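Hydroxyindole o-methyltransferase (Homo sapiens, PDB 4A6D) catalyses the last step of melatonin synthesis, transferring a methyl group from S-adenosyl-L-methionine to the hydroxyl of N-acetylserotonin, and works as a homodimer. Local coordinates at the interface of chains A and B. Residues are numbered along the deposited sequence; one frame, centred on the assembly and turned at random. Chains: chain A/B, Hydroxyindole o-methyltransferase.

Contact 1: the interface of chains A and B. Residues chain A 102, 163, 166-167, 295, 299, 337; chain B 1-2, 5, 9, 13.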
ATOM      1  N   GLN A 102     -18.636  -1.235  -0.425  1.00 82.76           N
ATOM      2  CA  GLN A 102     -17.484  -0.907  -1.266  1.00 79.74           C
ATOM      3  C   GLN A 102     -16.588  -2.111  -1.514  1.00 85.28           C
ATOM      4  O   GLN A 102     -15.557  -1.986  -2.176  1.00 83.12           O
ATOM      5  CB  GLN A 102     -16.728   0.328  -0.734  1.00 79.12           C
ATOM      6  CG  GLN A 102     -17.567   1.626  -0.707  1.00 72.21           C
ATOM      7  CD  GLN A 102     -18.082   2.078  -2.061  1.00 87.90           C
ATOM      8  OE1 GLN A 102     -17.323   2.265  -3.032  1.00 82.81           O
ATOM      9  NE2 GLN A 102     -19.391   2.285  -2.147  1.00 76.15           N
ATOM     10  N   VAL A 163     -19.345   2.917  -6.311  1.00 72.49           N
ATOM     11  CA  VAL A 163     -19.185   4.341  -5.978  1.00 71.51           C
ATOM     12  C   VAL A 163     -20.498   5.149  -6.097  1.00 77.37           C
ATOM     13  O   VAL A 163     -20.750   6.061  -5.289  1.00 79.12           O
ATOM     14  CB  VAL A 163     -17.982   5.018  -6.680  1.00 72.42           C
ATOM     15  CG1 VAL A 163     -18.264   5.266  -8.169  1.00 70.49           C
ATOM     16  CG2 VAL A 163     -17.583   6.316  -5.952  1.00 71.63           C
ATOM     17  N   VAL A 166     -22.898   5.916  -3.149  1.00 81.44           N
ATOM     18  CA  VAL A 166     -22.487   7.028  -2.283  1.00 81.67           C
ATOM     19  C   VAL A 166     -22.386   8.362  -3.027  1.00 85.22           C
ATOM     20  O   VAL A 166     -22.790   9.375  -2.482  1.00 86.15           O
ATOM     21  CB  VAL A 166     -21.185   6.747  -1.481  1.00 83.83           C
ATOM     22  CG1 VAL A 166     -21.500   6.249  -0.088  1.00 85.79           C
ATOM     23  CG2 VAL A 166     -20.267   5.772  -2.201  1.00 82.22           C
ATOM     24  N   ASN A 167     -21.799   8.367  -4.243  1.00 80.65           N
ATOM     25  CA  ASN A 167     -21.546   9.574  -5.044  1.00 78.77           C
ATOM     26  C   ASN A 167     -22.611   9.902  -6.112  1.00 81.85           C
ATOM     27  O   ASN A 167     -22.604  11.020  -6.638  1.00 81.58           O
ATOM     28  CB  ASN A 167     -20.150   9.466  -5.709  1.00 72.79           C
ATOM     29  CG  ASN A 167     -19.393  10.777  -5.865  1.00 89.26           C
ATOM     30  OD1 ASN A 167     -18.174  10.828  -5.662  1.00 80.79           O
ATOM     31  ND2 ASN A 167     -20.071  11.867  -6.262  1.00 77.63           N
ATOM     32  N   LEU A 295      -5.997  12.358  -3.624  1.00 63.72           N
ATOM     33  CA  LEU A 295      -6.678  11.165  -4.113  1.00 63.08           C
ATOM     34  C   LEU A 295      -6.812  11.217  -5.658  1.00 67.32           C
ATOM     35  O   LEU A 295      -6.607  10.205  -6.301  1.00 66.72           O
ATOM     36  CB  LEU A 295      -8.046  11.013  -3.393  1.00 63.92           C
ATOM     37  CG  LEU A 295      -8.874   9.755  -3.748  1.00 69.25           C
ATOM     38  CD1 LEU A 295      -9.741   9.337  -2.592  1.00 69.92           C
ATOM     39  CD2 LEU A 295      -9.784  10.028  -4.922  1.00 72.71           C
ATOM     40  N   TYR A 299      -5.181   8.825  -8.507  1.00 60.81           N
ATOM     41  CA  TYR A 299      -6.058   8.356  -9.584  1.00 60.54           C
ATOM     42  C   TYR A 299      -5.493   8.680 -10.961  1.00 62.76           C
ATOM     43  O   TYR A 299      -5.636   7.854 -11.866  1.00 60.51           O
ATOM     44  CB  TYR A 299      -7.461   8.970  -9.454  1.00 62.11           C
ATOM     45  CG  TYR A 299      -8.380   8.296  -8.453  1.00 65.19           C
ATOM     46  CD1 TYR A 299      -7.863   7.557  -7.377  1.00 66.02           C
ATOM     47  CD2 TYR A 299      -9.765   8.415  -8.559  1.00 66.78           C
ATOM     48  CE1 TYR A 299      -8.706   6.934  -6.456  1.00 64.64           C
ATOM     49  CE2 TYR A 299     -10.617   7.818  -7.627  1.00 68.93           C
ATOM     50  CZ  TYR A 299     -10.081   7.090  -6.570  1.00 73.43           C
ATOM     51  OH  TYR A 299     -10.919   6.517  -5.650  1.00 72.88           O
ATOM     52  N   ILE A 337     -15.621  12.447  -4.398  1.00 70.92           N
ATOM     53  CA  ILE A 337     -14.566  12.053  -5.323  1.00 69.96           C
ATOM     54  C   ILE A 337     -14.943  12.537  -6.755  1.00 72.02           C
ATOM     55  O   ILE A 337     -14.153  13.230  -7.406  1.00 70.24           O
ATOM     56  CB  ILE A 337     -14.242  10.534  -5.242  1.00 72.43           C
ATOM     57  CG1 ILE A 337     -13.670  10.175  -3.844  1.00 73.84           C
ATOM     58  CG2 ILE A 337     -13.278  10.122  -6.352  1.00 69.16           C
ATOM     59  CD1 ILE A 337     -13.799   8.687  -3.494  1.00 81.94           C
TER
ATOM     60  N   MET B   1     -11.145  10.652   0.955  1.00 88.07           N
ATOM     61  CA  MET B   1     -12.079  10.788  -0.195  1.00 84.93           C
ATOM     62  C   MET B   1     -12.266  12.235  -0.595  1.00 84.56           C
ATOM     63  O   MET B   1     -11.267  12.928  -0.811  1.00 82.60           O
ATOM     64  CB  MET B   1     -13.427  10.119   0.094  1.00 87.49           C
ATOM     65  N   GLY B   2     -13.526  12.658  -0.772  1.00 81.02           N
ATOM     66  CA  GLY B   2     -13.860  14.035  -1.085  1.00 81.42           C
ATOM     67  C   GLY B   2     -13.848  14.828   0.209  1.00 89.19           C
ATOM     68  O   GLY B   2     -14.192  14.286   1.272  1.00 87.65           O
ATOM     69  N   GLU B   5     -17.173  14.660   2.197  1.00 93.36           N
ATOM     70  CA  GLU B   5     -17.729  13.332   2.513  1.00 93.35           C
ATOM     71  C   GLU B   5     -17.569  12.967   4.001  1.00 97.68           C
ATOM     72  O   GLU B   5     -16.773  13.600   4.721  1.00 97.32           O
ATOM     73  CB  GLU B   5     -17.130  12.227   1.602  1.00 92.91           C
ATOM     74  CG  GLU B   5     -17.162  12.579   0.121  1.00102.85           C
ATOM     75  CD  GLU B   5     -17.259  11.429  -0.865  1.00118.04           C
ATOM     76  OE1 GLU B   5     -18.284  10.707  -0.845  1.00113.45           O
ATOM     77  OE2 GLU B   5     -16.348  11.301  -1.716  1.00 94.92           O
ATOM     78  N   TYR B   9     -15.842   7.318   5.403  1.00 75.57           N
ATOM     79  CA  TYR B   9     -15.638   7.084   3.978  1.00 74.28           C
ATOM     80  C   TYR B   9     -14.258   7.566   3.546  1.00 79.31           C
ATOM     81  O   TYR B   9     -13.607   6.908   2.741  1.00 77.79           O
ATOM     82  CB  TYR B   9     -16.750   7.770   3.170  1.00 74.80           C
ATOM     83  CG  TYR B   9     -16.717   7.435   1.701  1.00 74.05           C
ATOM     84  CD1 TYR B   9     -16.944   6.131   1.254  1.00 75.84           C
ATOM     85  CD2 TYR B   9     -16.438   8.411   0.752  1.00 73.51           C
ATOM     86  CE1 TYR B   9     -16.886   5.810  -0.100  1.00 75.45           C
ATOM     87  CE2 TYR B   9     -16.355   8.093  -0.606  1.00 73.48           C
ATOM     88  CZ  TYR B   9     -16.634   6.806  -1.031  1.00 78.30           C
ATOM     89  OH  TYR B   9     -16.586   6.524  -2.372  1.00 77.98           O
ATOM     90  N   ASN B  13     -11.012   5.154   2.272  1.00 67.94           N
ATOM     91  CA  ASN B  13     -10.277   5.504   1.062  1.00 67.64           C
ATOM     92  C   ASN B  13      -8.787   5.666   1.321  1.00 72.26           C
ATOM     93  O   ASN B  13      -7.969   5.116   0.583  1.00 73.19           O
ATOM     94  CB  ASN B  13     -10.916   6.692   0.333  1.00 67.87           C
ATOM     95  CG  ASN B  13     -12.140   6.261  -0.424  1.00 79.95           C
ATOM     96  OD1 ASN B  13     -12.061   5.566  -1.439  1.00 70.12           O
ATOM     97  ND2 ASN B  13     -13.304   6.586   0.102  1.00 75.89           N
TER
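B:Tyr9 and A:Ile337 meet where the N-terminal arm of one subunit enters the other, in the domain-swapped dimer typical of the cation-independent O-methyltransferases. The tyrosine, from the first turn of helix 7-31, pushes its ring end between CD1 of A:Ile337 and CG2 of A:Val166. That CD1 sits beside the CE2 rim, 3.9 Å from CE2 of B:Tyr9. On the opposite side of the ring plane A:Val166 meets the tyrosine tip to tip, its CG2 4.0 Å from CZ. A:Val163 crosses at about a right angle beyond the phenol end, with CG2 3.7 Å from OH of B:Tyr9. Methyls of A:Ile337, A:Val163 and A:Val166 thus gather round the hydroxyl from different directions. CG of B:Tyr9 lies anti to the backbone N (chi1 -173°), which turns the ring towards chain A.

Further along the arm, CD1 of A:Leu295 touches CA of B:Met1 at 3.6 Å; the side chain of that methionine is modelled only to CB, which rests against A:Ile337. The polar element is modest: the backbone N of A:Ile337 gives a weak hydrogen bond to the carboxylate OE2 of B:Glu5 (3.0 Å).

Behind this first shell, the backbone N of B:Gly2 donates to the same OE2 from its anti side, 3.3 Å away, which helps set the carboxylate. The amide ND2 of B:Asn13 donates a hydrogen bond to O of B:Tyr9 from above the carbonyl plane. It also lies 3.4 Å above the centre of the tyrosine ring, on the A:Ile337 side.

Contact 2: the interface of chains A and B. Residues chain A 20-21, 24, 66, 69-70; chain B 117, 294, 298, 301.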
ATOM      1  N   MET A  20       0.707  -2.459   3.405  1.00 59.05           N
ATOM      2  CA  MET A  20       0.306  -3.486   4.375  1.00 59.30           C
ATOM      3  C   MET A  20      -1.122  -3.264   4.881  1.00 65.46           C
ATOM      4  O   MET A  20      -1.900  -4.217   4.996  1.00 65.65           O
ATOM      5  CB  MET A  20       1.277  -3.519   5.551  1.00 61.04           C
ATOM      6  CG  MET A  20       2.692  -3.808   5.123  1.00 64.64           C
ATOM      7  SD  MET A  20       3.781  -4.323   6.455  1.00 70.32           S
ATOM      8  CE  MET A  20       4.565  -2.816   6.800  1.00 65.58           C
ATOM      9  N   VAL A  21      -1.465  -1.988   5.159  1.00 61.48           N
ATOM     10  CA  VAL A  21      -2.776  -1.565   5.629  1.00 61.11           C
ATOM     11  C   VAL A  21      -3.819  -1.783   4.513  1.00 67.08           C
ATOM     12  O   VAL A  21      -4.925  -2.236   4.819  1.00 69.38           O
ATOM     13  CB  VAL A  21      -2.720  -0.109   6.131  1.00 63.75           C
ATOM     14  CG1 VAL A  21      -4.122   0.483   6.336  1.00 64.35           C
ATOM     15  CG2 VAL A  21      -1.895   0.001   7.393  1.00 62.55           C
ATOM     16  N   VAL A  24      -4.436  -5.576   4.313  1.00 65.09           N
ATOM     17  CA  VAL A  24      -5.216  -6.032   5.476  1.00 65.41           C
ATOM     18  C   VAL A  24      -6.707  -5.830   5.174  1.00 71.37           C
ATOM     19  O   VAL A  24      -7.489  -6.767   5.344  1.00 72.42           O
ATOM     20  CB  VAL A  24      -4.776  -5.333   6.787  1.00 67.47           C
ATOM     21  CG1 VAL A  24      -5.874  -5.368   7.852  1.00 68.49           C
ATOM     22  CG2 VAL A  24      -3.495  -5.951   7.313  1.00 66.21           C
ATOM     23  N   ILE A  66      -5.351  -6.126  13.839  1.00 67.03           N
ATOM     24  CA  ILE A  66      -4.972  -4.976  13.013  1.00 64.68           C
ATOM     25  C   ILE A  66      -6.248  -4.167  12.659  1.00 70.23           C
ATOM     26  O   ILE A  66      -6.230  -2.947  12.789  1.00 69.58           O
ATOM     27  CB  ILE A  66      -4.124  -5.382  11.784  1.00 65.55           C
ATOM     28  CG1 ILE A  66      -2.769  -5.939  12.251  1.00 65.08           C
ATOM     29  CG2 ILE A  66      -3.928  -4.207  10.812  1.00 64.17           C
ATOM     30  CD1 ILE A  66      -2.106  -6.899  11.376  1.00 65.00           C
ATOM     31  N   SER A  69      -7.230  -1.910  15.598  1.00 76.23           N
ATOM     32  CA  SER A  69      -6.309  -0.760  15.623  1.00 73.33           C
ATOM     33  C   SER A  69      -6.623   0.255  14.507  1.00 75.88           C
ATOM     34  O   SER A  69      -6.483   1.465  14.722  1.00 76.60           O
ATOM     35  CB  SER A  69      -4.865  -1.232  15.498  1.00 72.89           C
ATOM     36  OG  SER A  69      -4.485  -1.992  16.632  1.00 82.65           O
ATOM     37  N   LEU A  70      -7.039  -0.240  13.322  1.00 69.42           N
ATOM     38  CA  LEU A  70      -7.403   0.589  12.164  1.00 67.81           C
ATOM     39  C   LEU A  70      -8.805   1.193  12.299  1.00 71.95           C
ATOM     40  O   LEU A  70      -9.186   2.001  11.465  1.00 69.87           O
ATOM     41  CB  LEU A  70      -7.324  -0.224  10.838  1.00 66.31           C
ATOM     42  CG  LEU A  70      -5.931  -0.621  10.316  1.00 69.16           C
ATOM     43  CD1 LEU A  70      -6.047  -1.424   9.031  1.00 66.70           C
ATOM     44  CD2 LEU A  70      -5.024   0.601  10.102  1.00 70.75           C
TER
ATOM     45  N   TRP B 117       3.075  -9.449  -0.039  1.00 72.00           N
ATOM     46  CA  TRP B 117       1.821  -8.955   0.527  1.00 71.89           C
ATOM     47  C   TRP B 117       0.574  -9.065  -0.369  1.00 77.74           C
ATOM     48  O   TRP B 117      -0.544  -9.052   0.144  1.00 78.39           O
ATOM     49  CB  TRP B 117       2.003  -7.582   1.174  1.00 69.57           C
ATOM     50  CG  TRP B 117       2.506  -7.659   2.588  1.00 69.68           C
ATOM     51  CD1 TRP B 117       3.767  -7.991   3.004  1.00 72.17           C
ATOM     52  CD2 TRP B 117       1.734  -7.442   3.777  1.00 68.77           C
ATOM     53  NE1 TRP B 117       3.851  -7.889   4.373  1.00 70.20           N
ATOM     54  CE2 TRP B 117       2.609  -7.595   4.877  1.00 70.94           C
ATOM     55  CE3 TRP B 117       0.379  -7.120   4.022  1.00 70.35           C
ATOM     56  CZ2 TRP B 117       2.182  -7.432   6.198  1.00 69.66           C
ATOM     57  CZ3 TRP B 117      -0.041  -6.959   5.331  1.00 71.37           C
ATOM     58  CH2 TRP B 117       0.859  -7.120   6.405  1.00 71.25           C
ATOM     59  N   LEU B 294       0.321  -0.490  16.274  1.00 65.17           N
ATOM     60  CA  LEU B 294      -0.104  -0.862  14.939  1.00 62.61           C
ATOM     61  C   LEU B 294       1.063  -1.303  14.043  1.00 67.14           C
ATOM     62  O   LEU B 294       0.972  -2.347  13.384  1.00 66.78           O
ATOM     63  CB  LEU B 294      -0.921   0.280  14.315  1.00 62.69           C
ATOM     64  CG  LEU B 294      -1.322   0.173  12.821  1.00 63.95           C
ATOM     65  CD1 LEU B 294      -2.017  -1.148  12.502  1.00 61.96           C
ATOM     66  CD2 LEU B 294      -2.199   1.349  12.452  1.00 65.88           C
ATOM     67  N   LEU B 298       1.615  -4.908  12.259  1.00 60.76           N
ATOM     68  CA  LEU B 298       1.832  -5.051  10.813  1.00 60.37           C
ATOM     69  C   LEU B 298       3.085  -5.880  10.568  1.00 64.62           C
ATOM     70  O   LEU B 298       3.056  -6.807   9.759  1.00 65.53           O
ATOM     71  CB  LEU B 298       1.877  -3.692  10.065  1.00 59.70           C
ATOM     72  CG  LEU B 298       0.581  -2.853  10.003  1.00 62.89           C
ATOM     73  CD1 LEU B 298       0.874  -1.473   9.525  1.00 61.79           C
ATOM     74  CD2 LEU B 298      -0.466  -3.479   9.086  1.00 62.39           C
ATOM     75  N   LEU B 301       2.467  -9.552  11.147  1.00 63.50           N
ATOM     76  CA  LEU B 301       1.786 -10.060   9.966  1.00 63.28           C
ATOM     77  C   LEU B 301       2.774 -10.195   8.806  1.00 67.33           C
ATOM     78  O   LEU B 301       2.732 -11.205   8.101  1.00 68.64           O
ATOM     79  CB  LEU B 301       0.573  -9.205   9.623  1.00 63.15           C
ATOM     80  CG  LEU B 301      -0.384  -9.754   8.545  1.00 68.20           C
ATOM     81  CD1 LEU B 301      -0.832 -11.200   8.824  1.00 69.06           C
ATOM     82  CD2 LEU B 301      -1.558  -8.848   8.384  1.00 67.13           C
TER
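Helix 57-69 of chain A, carrying A:Ile66, runs antiparallel to helix 294-305 of chain B, while helix 7-31, carrying A:Met20, A:Val21 and A:Val24, crosses the latter at nearly a right angle; both face B:Leu294, B:Leu298 and B:Leu301, spaced three to four residues apart. The result is an apolar helix-against-helix contact of the homodimer, a worked case of leucines on one helical face meshing with mostly branched side chains opposite.

A:Ile66 reaches several of these leucines with different branches. Its side chain crosses that of B:Leu298 at about a right angle, CG2 of A:Ile66 lying 3.9 Å from CD2 of B:Leu298, and CG2 also faces CD1 of B:Leu294. With CG1 anti to the carbonyl carbon (chi1 -66°), the longer branch instead runs toward B:Leu301, where CD1 of A:Ile66 stands 3.6 Å from CD2 of B:Leu301. CG2 of A:Val24 meets the same CD2, and both partners approach this methyl from the same general side. B:Leu298 likewise divides its methyls: CD1 goes to CG2 of A:Val21 at 3.8 Å, whereas CD2 also touches CB of A:Met20. At the far end, A:Leu70 and B:Leu294 cross nearly perpendicularly, meeting through their CD2 methyls.

B:Trp117, at the end of helix 103-117, closes the other end. A:Met20 lies over one face of its indole, with CG 3.7 Å above the centre of the six-membered ring in a CH-pi contact. No polar atom bonds across this patch, so apolar packing carries it. With chi2 near extended (-163°), SD of A:Met20 continues over the indole, 3.5 Å from CZ2 of B:Trp117.

The centres of the C-alpha atoms of contact 1 and contact 2 are about 21 Å apart, yet both draw on helices 7-31 and 294-305. In contact 1 the N-terminal residues and first turns of helix 7-31 of chain B meet A:Leu295 of helix 294-305, helix 164-173 and A:Ile337; in contact 2 the middle of helix 7-31 of chain A meets helix 294-305 of chain B. Two-fold symmetry repeats each, so every subunit both gives and receives. The centre of contact 1 is about 13 Å from A:His255, the proposed catalytic base, against about 28 Å for that of contact 2, suggesting that the swapped arm may help shape the active site.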